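Local coordinates for protein nucleoporin NUP170 (Chaetomium thermophilum, PDB 5HAX) that probably serves as an architectural component of the nuclear pore complex, in whose inner ring other Nup170-type nucleoporins reside, at residues V134-T139 with I143-V148; G185-G190 with I200-E205. All blocks are in the same frame, centred on the assembly; numbering follows the deposited sequence.

Both contacts close beta hairpins, and they come one after the other along the chain without nesting. Contact 1 closes first, when the chain turns back after residues 134-139 and returns through 143-148. The chain then runs through the strand 159-170 and the strand 178-181 before contact 2 pairs 185-190 with 200-205 across a longer loop. Each hairpin supplies the two inner strands of a four-stranded antiparallel sheet, consistent with neighbouring blades of a beta-propeller. The two sheets pack face to face here. Leu145 CD1 of contact 1 lies 3.6 Å from Tyr202 CD2 of contact 2. Val136 meets Ile187, and Ile143 meets Ile200.

Contact 1: V134-T139 with I143-V148; sequences VLVVAT and IILLGV
Leu135 pairs with Leu146, and Val137 with Ile144, across two antiparallel strands. Their axes approach to 4.6 Å, with 161° between their directions. Both are hydrogen-bonded pairs, and each makes two backbone bonds. Leu135 N reaches Leu146 O at 2.8 Å, nearly straight at 172°. Ile144 N reaches Val137 O at 2.7 Å. Val136 faces Leu145 in the non-hydrogen-bonded pair between them; Val134-Gly147 and Ala138-Ile143 are the non-hydrogen-bonded pairs at the two ends.

The side chains sort onto two faces. On one face Val136 and Leu145 lie side by side, with Val136 CG2 3.8 Å from Leu145 CD2. With chi1 at -173°, Val136 sends CG1 opposite its own N and over toward Ile143, a diagonal neighbour, so that Val136 CG1 meets Ile143 CG2 at a tight 3.5 Å. Ile143 CG1 turns the other way and touches Ala138 CB at 4.0 Å. On the other face Leu135 and Leu146 run alongside each other, with Leu135 CD2 4.0 Å from Leu146 CD1. Val148, which points toward the first strand, packs its CG2 on Leu135 CB at 3.6 Å.

Thr139 OG1 accepts hydrogen bonds from the backbone N of Ser141, in the turn, and of Glu142, at the start of the returning strand. The result is a tight beta hairpin forming the two central strands of a four-stranded antiparallel sheet, consistent with one blade of a beta-propeller.

Contact 2: G185-G190 with I200-E205; sequences GRIFLG and IFYQQE
Ile187 and Ile200 face each other across a beta hairpin that forms the inner strands of another four-stranded sheet, consistent with the next blade of the propeller. One direct backbone bond joins them: Ile200 N donates to Ile187 O at 3.0 Å, with 161° at the hydrogen. The return bond is replaced by water. Ile187 N and Ile200 O stand 4.3 Å apart, and a water accepts from this N and donates to this O. The strands diverge here, and the axes of 187-190 and 200-202 come no closer than 6.9 Å.

Ile200 has the largest area buried by the contact. Ile200 CB lies 4.3 Å from Ile187 CB, on the same face of the sheet. The CG1 branch of Ile200 carries CD1 to Leu189, where Ile200 CD1 meets Leu189 CD1 at 3.7 Å. Leu189 also touches Ile143 of the preceding sheet.

Ile187 turns its other end to the aromatic ring. Ile187 CD1 is 3.9 Å from Tyr202 CE2, and the two side chains cross at about a right angle. The approach to the ring is oblique. Tyr202 has CG between the backbone N and the carbonyl carbon (chi1 64°), which swings the ring back toward 185-190.

The phenol bridges to the loop at the start of the first segment. Tyr202 OH hydrogen-bonds with Lys123 N. Tyr202 OH also donates at 2.7 Å to the O of a water lying in the ring plane, and that water donates in turn to Gly185 O.

Contact 1: V134-T139 with I143-V148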
loop_
_atom_site.group_PDB
_atom_site.type_symbol
_atom_site.label_atom_id
_atom_site.label_comp_id
_atom_site.label_asym_id
_atom_site.label_seq_id
_atom_site.Cartn_x
_atom_site.Cartn_y
_atom_site.Cartn_z
ATOM N N VAL A 134 -20.468 6.451 0.087
ATOM C CA VAL A 134 -21.831 5.965 0.262
ATOM C C VAL A 134 -21.792 4.845 1.291
ATOM O O VAL A 134 -20.943 3.948 1.209
ATOM C CB VAL A 134 -22.442 5.467 -1.061
ATOM C CG1 VAL A 134 -23.793 4.788 -0.814
ATOM C CG2 VAL A 134 -22.600 6.619 -2.036
ATOM N N LEU A 135 -22.704 4.904 2.255
ATOM C CA LEU A 135 -22.843 3.877 3.277
ATOM C C LEU A 135 -23.969 2.936 2.864
ATOM O O LEU A 135 -25.121 3.363 2.734
ATOM C CB LEU A 135 -23.131 4.510 4.637
ATOM C CG LEU A 135 -23.277 3.567 5.833
ATOM C CD1 LEU A 135 -21.957 2.896 6.165
ATOM C CD2 LEU A 135 -23.803 4.332 7.033
ATOM N N VAL A 136 -23.633 1.666 2.648
ATOM C CA VAL A 136 -24.603 0.643 2.267
ATOM C C VAL A 136 -24.937 -0.168 3.511
ATOM O O VAL A 136 -24.041 -0.735 4.146
ATOM C CB VAL A 136 -24.060 -0.264 1.151
ATOM C CG1 VAL A 136 -25.155 -1.201 0.657
ATOM C CG2 VAL A 136 -23.502 0.561 0.004
ATOM N N VAL A 137 -26.222 -0.230 3.852
ATOM C CA VAL A 137 -26.706 -0.959 5.022
ATOM C C VAL A 137 -27.698 -2.003 4.526
ATOM O O VAL A 137 -28.773 -1.657 4.020
ATOM C CB VAL A 137 -27.359 -0.028 6.052
ATOM C CG1 VAL A 137 -27.880 -0.829 7.240
ATOM C CG2 VAL A 137 -26.371 1.034 6.513
ATOM N N ALA A 138 -27.347 -3.277 4.685
ATOM C CA ALA A 138 -28.190 -4.387 4.259
ATOM C C ALA A 138 -28.857 -5.024 5.470
ATOM O O ALA A 138 -28.186 -5.346 6.456
ATOM C CB ALA A 138 -27.369 -5.431 3.500
ATOM N N THR A 139 -30.173 -5.201 5.392
ATOM C CA THR A 139 -30.947 -5.903 6.408
ATOM C C THR A 139 -31.575 -7.149 5.790
ATOM O O THR A 139 -31.394 -7.443 4.606
ATOM C CB THR A 139 -32.034 -5.002 7.007
ATOM O OG1 THR A 139 -33.089 -4.814 6.054
ATOM C CG2 THR A 139 -31.462 -3.649 7.414
ATOM N N ILE A 143 -31.975 -3.160 1.368
ATOM C CA ILE A 143 -30.672 -2.502 1.365
ATOM C C ILE A 143 -30.911 -0.999 1.316
ATOM O O ILE A 143 -31.759 -0.520 0.553
ATOM C CB ILE A 143 -29.788 -2.944 0.182
ATOM C CG1 ILE A 143 -29.520 -4.453 0.236
ATOM C CG2 ILE A 143 -28.467 -2.184 0.200
ATOM C CD1 ILE A 143 -30.572 -5.292 -0.458
ATOM N N ILE A 144 -30.145 -0.258 2.112
ATOM C CA ILE A 144 -30.338 1.176 2.302
ATOM C C ILE A 144 -29.035 1.887 1.963
ATOM O O ILE A 144 -27.961 1.473 2.418
ATOM C CB ILE A 144 -30.772 1.493 3.746
ATOM C CG1 ILE A 144 -32.036 0.702 4.104
ATOM C CG2 ILE A 144 -31.010 2.989 3.918
ATOM C CD1 ILE A 144 -32.313 0.628 5.588
ATOM N N LEU A 145 -29.132 2.951 1.171
ATOM C CA LEU A 145 -27.990 3.789 0.825
ATOM C C LEU A 145 -28.066 5.096 1.602
ATOM O O LEU A 145 -29.121 5.736 1.645
ATOM C CB LEU A 145 -27.955 4.081 -0.674
ATOM C CG LEU A 145 -27.982 2.881 -1.619
ATOM C CD1 LEU A 145 -27.915 3.363 -3.060
ATOM C CD2 LEU A 145 -26.844 1.918 -1.313
ATOM N N LEU A 146 -26.945 5.487 2.208
ATOM C CA LEU A 146 -26.829 6.760 2.903
ATOM C C LEU A 146 -25.626 7.519 2.369
ATOM O O LEU A 146 -24.554 6.942 2.166
ATOM C CB LEU A 146 -26.680 6.570 4.417
ATOM C CG LEU A 146 -27.864 5.956 5.164
ATOM C CD1 LEU A 146 -27.543 5.832 6.644
ATOM C CD2 LEU A 146 -29.124 6.780 4.961
ATOM N N GLY A 147 -25.815 8.815 2.137
ATOM C CA GLY A 147 -24.696 9.663 1.782
ATOM C C GLY A 147 -23.791 9.908 2.974
ATOM O O GLY A 147 -24.238 9.995 4.117
ATOM N N VAL A 148 -22.493 10.010 2.700
ATOM C CA VAL A 148 -21.484 10.195 3.736
ATOM C C VAL A 148 -20.538 11.307 3.312
ATOM O O VAL A 148 -20.146 11.394 2.141
ATOM C CB VAL A 148 -20.696 8.897 4.006
ATOM C CG1 VAL A 148 -19.636 9.131 5.079
ATOM C CG2 VAL A 148 -21.639 7.779 4.417
#

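Contact 2: G185-G190 with I200-E205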
loop_
_atom_site.group_PDB
_atom_site.type_symbol
_atom_site.label_atom_id
_atom_site.label_comp_id
_atom_site.label_asym_id
_atom_site.label_seq_id
_atom_site.Cartn_x
_atom_site.Cartn_y
_atom_site.Cartn_z
ATOM N N GLY A 185 -18.118 3.523 -8.153
ATOM C CA GLY A 185 -19.321 3.544 -7.346
ATOM C C GLY A 185 -20.287 2.401 -7.575
ATOM O O GLY A 185 -21.393 2.433 -7.021
ATOM N N ARG A 186 -19.919 1.401 -8.371
ATOM C CA ARG A 186 -20.781 0.239 -8.547
ATOM C C ARG A 186 -20.811 -0.585 -7.266
ATOM O O ARG A 186 -19.780 -0.782 -6.619
ATOM C CB ARG A 186 -20.296 -0.616 -9.718
ATOM C CG ARG A 186 -20.279 0.110 -11.053
ATOM C CD ARG A 186 -19.875 -0.816 -12.190
ATOM N NE ARG A 186 -20.919 -1.785 -12.508
ATOM C CZ ARG A 186 -20.860 -2.652 -13.516
ATOM N NH1 ARG A 186 -19.803 -2.679 -14.315
ATOM N NH2 ARG A 186 -21.862 -3.494 -13.727
ATOM N N ILE A 187 -21.998 -1.073 -6.905
ATOM C CA ILE A 187 -22.230 -1.778 -5.644
ATOM C C ILE A 187 -22.676 -3.201 -5.961
ATOM O O ILE A 187 -23.721 -3.400 -6.593
ATOM C CB ILE A 187 -23.284 -1.059 -4.783
ATOM C CG1 ILE A 187 -22.819 0.363 -4.446
ATOM C CG2 ILE A 187 -23.561 -1.846 -3.508
ATOM C CD1 ILE A 187 -23.889 1.218 -3.795
ATOM N N PHE A 188 -21.901 -4.185 -5.503
ATOM C CA PHE A 188 -22.194 -5.598 -5.711
ATOM C C PHE A 188 -22.487 -6.287 -4.381
ATOM O O PHE A 188 -21.891 -5.958 -3.350
ATOM C CB PHE A 188 -21.029 -6.304 -6.412
ATOM C CG PHE A 188 -20.783 -5.828 -7.819
ATOM C CD1 PHE A 188 -21.623 -6.210 -8.851
ATOM C CD2 PHE A 188 -19.705 -5.008 -8.110
ATOM C CE1 PHE A 188 -21.397 -5.779 -10.146
ATOM C CE2 PHE A 188 -19.473 -4.573 -9.404
ATOM C CZ PHE A 188 -20.321 -4.960 -10.423
ATOM N N LEU A 189 -23.402 -7.265 -4.417
ATOM C CA LEU A 189 -23.899 -7.933 -3.218
ATOM C C LEU A 189 -23.854 -9.448 -3.376
ATOM O O LEU A 189 -24.048 -9.984 -4.471
ATOM C CB LEU A 189 -25.346 -7.530 -2.905
ATOM C CG LEU A 189 -25.716 -6.048 -2.926
ATOM C CD1 LEU A 189 -27.222 -5.915 -2.782
ATOM C CD2 LEU A 189 -25.001 -5.281 -1.827
ATOM N N GLY A 190 -23.629 -10.131 -2.252
ATOM C CA GLY A 190 -23.650 -11.583 -2.176
ATOM C C GLY A 190 -23.870 -11.999 -0.738
ATOM O O GLY A 190 -23.800 -11.180 0.181
ATOM N N ILE A 200 -26.647 -3.125 -7.222
ATOM C CA ILE A 200 -27.579 -2.043 -6.927
ATOM C C ILE A 200 -27.252 -0.877 -7.850
ATOM O O ILE A 200 -26.109 -0.406 -7.891
ATOM C CB ILE A 200 -27.507 -1.617 -5.451
ATOM C CG1 ILE A 200 -28.022 -2.754 -4.562
ATOM C CG2 ILE A 200 -28.321 -0.332 -5.227
ATOM C CD1 ILE A 200 -28.178 -2.386 -3.103
ATOM N N PHE A 201 -28.256 -0.421 -8.592
ATOM C CA PHE A 201 -28.164 0.778 -9.410
ATOM C C PHE A 201 -28.872 1.925 -8.704
ATOM O O PHE A 201 -29.850 1.721 -7.981
ATOM C CB PHE A 201 -28.797 0.559 -10.785
ATOM C CG PHE A 201 -28.216 -0.592 -11.548
ATOM C CD1 PHE A 201 -27.073 -0.429 -12.312
ATOM C CD2 PHE A 201 -28.818 -1.837 -11.510
ATOM C CE1 PHE A 201 -26.538 -1.488 -13.019
ATOM C CE2 PHE A 201 -28.290 -2.897 -12.214
ATOM C CZ PHE A 201 -27.148 -2.725 -12.971
ATOM N N TYR A 202 -28.373 3.140 -8.915
ATOM C CA TYR A 202 -29.080 4.311 -8.426
ATOM C C TYR A 202 -28.714 5.520 -9.274
ATOM O O TYR A 202 -27.619 5.596 -9.840
ATOM C CB TYR A 202 -28.794 4.576 -6.940
ATOM C CG TYR A 202 -27.359 4.920 -6.596
ATOM C CD1 TYR A 202 -26.923 6.237 -6.591
ATOM C CD2 TYR A 202 -26.452 3.928 -6.247
ATOM C CE1 TYR A 202 -25.618 6.557 -6.266
ATOM C CE2 TYR A 202 -25.145 4.238 -5.919
ATOM C CZ TYR A 202 -24.734 5.555 -5.929
ATOM O OH TYR A 202 -23.435 5.867 -5.606
ATOM N N GLN A 203 -29.655 6.457 -9.360
ATOM C CA GLN A 203 -29.506 7.646 -10.183
ATOM C C GLN A 203 -30.185 8.816 -9.486
ATOM O O GLN A 203 -31.021 8.637 -8.595
ATOM C CB GLN A 203 -30.099 7.440 -11.580
ATOM C CG GLN A 203 -31.585 7.113 -11.573
ATOM C CD GLN A 203 -32.112 6.770 -12.950
ATOM O OE1 GLN A 203 -31.432 6.975 -13.956
ATOM N NE2 GLN A 203 -33.328 6.240 -13.004
ATOM N N GLN A 204 -29.820 10.025 -9.919
ATOM C CA GLN A 204 -30.328 11.230 -9.273
ATOM C C GLN A 204 -31.787 11.490 -9.629
ATOM O O GLN A 204 -32.587 11.849 -8.759
ATOM C CB GLN A 204 -29.463 12.432 -9.659
ATOM C CG GLN A 204 -29.422 12.721 -11.153
ATOM C CD GLN A 204 -28.476 13.853 -11.501
ATOM O OE1 GLN A 204 -27.350 13.908 -11.008
ATOM N NE2 GLN A 204 -28.933 14.770 -12.347
ATOM N N GLU A 205 -32.154 11.313 -10.896
ATOM C CA GLU A 205 -33.467 11.719 -11.374
ATOM C C GLU A 205 -34.509 10.637 -11.127
ATOM O O GLU A 205 -34.240 9.443 -11.291
ATOM C CB GLU A 205 -33.416 12.054 -12.866
ATOM C CG GLU A 205 -32.548 13.264 -13.191
ATOM C CD GLU A 205 -33.101 14.114 -14.324
ATOM O OE1 GLU A 205 -34.337 14.292 -14.400
ATOM O OE2 GLU A 205 -32.296 14.614 -15.139
HETATM O O HOH W 1 -21.822 3.844 -5.028
HETATM O O HOH W 2 -23.897 -0.309 -9.256
#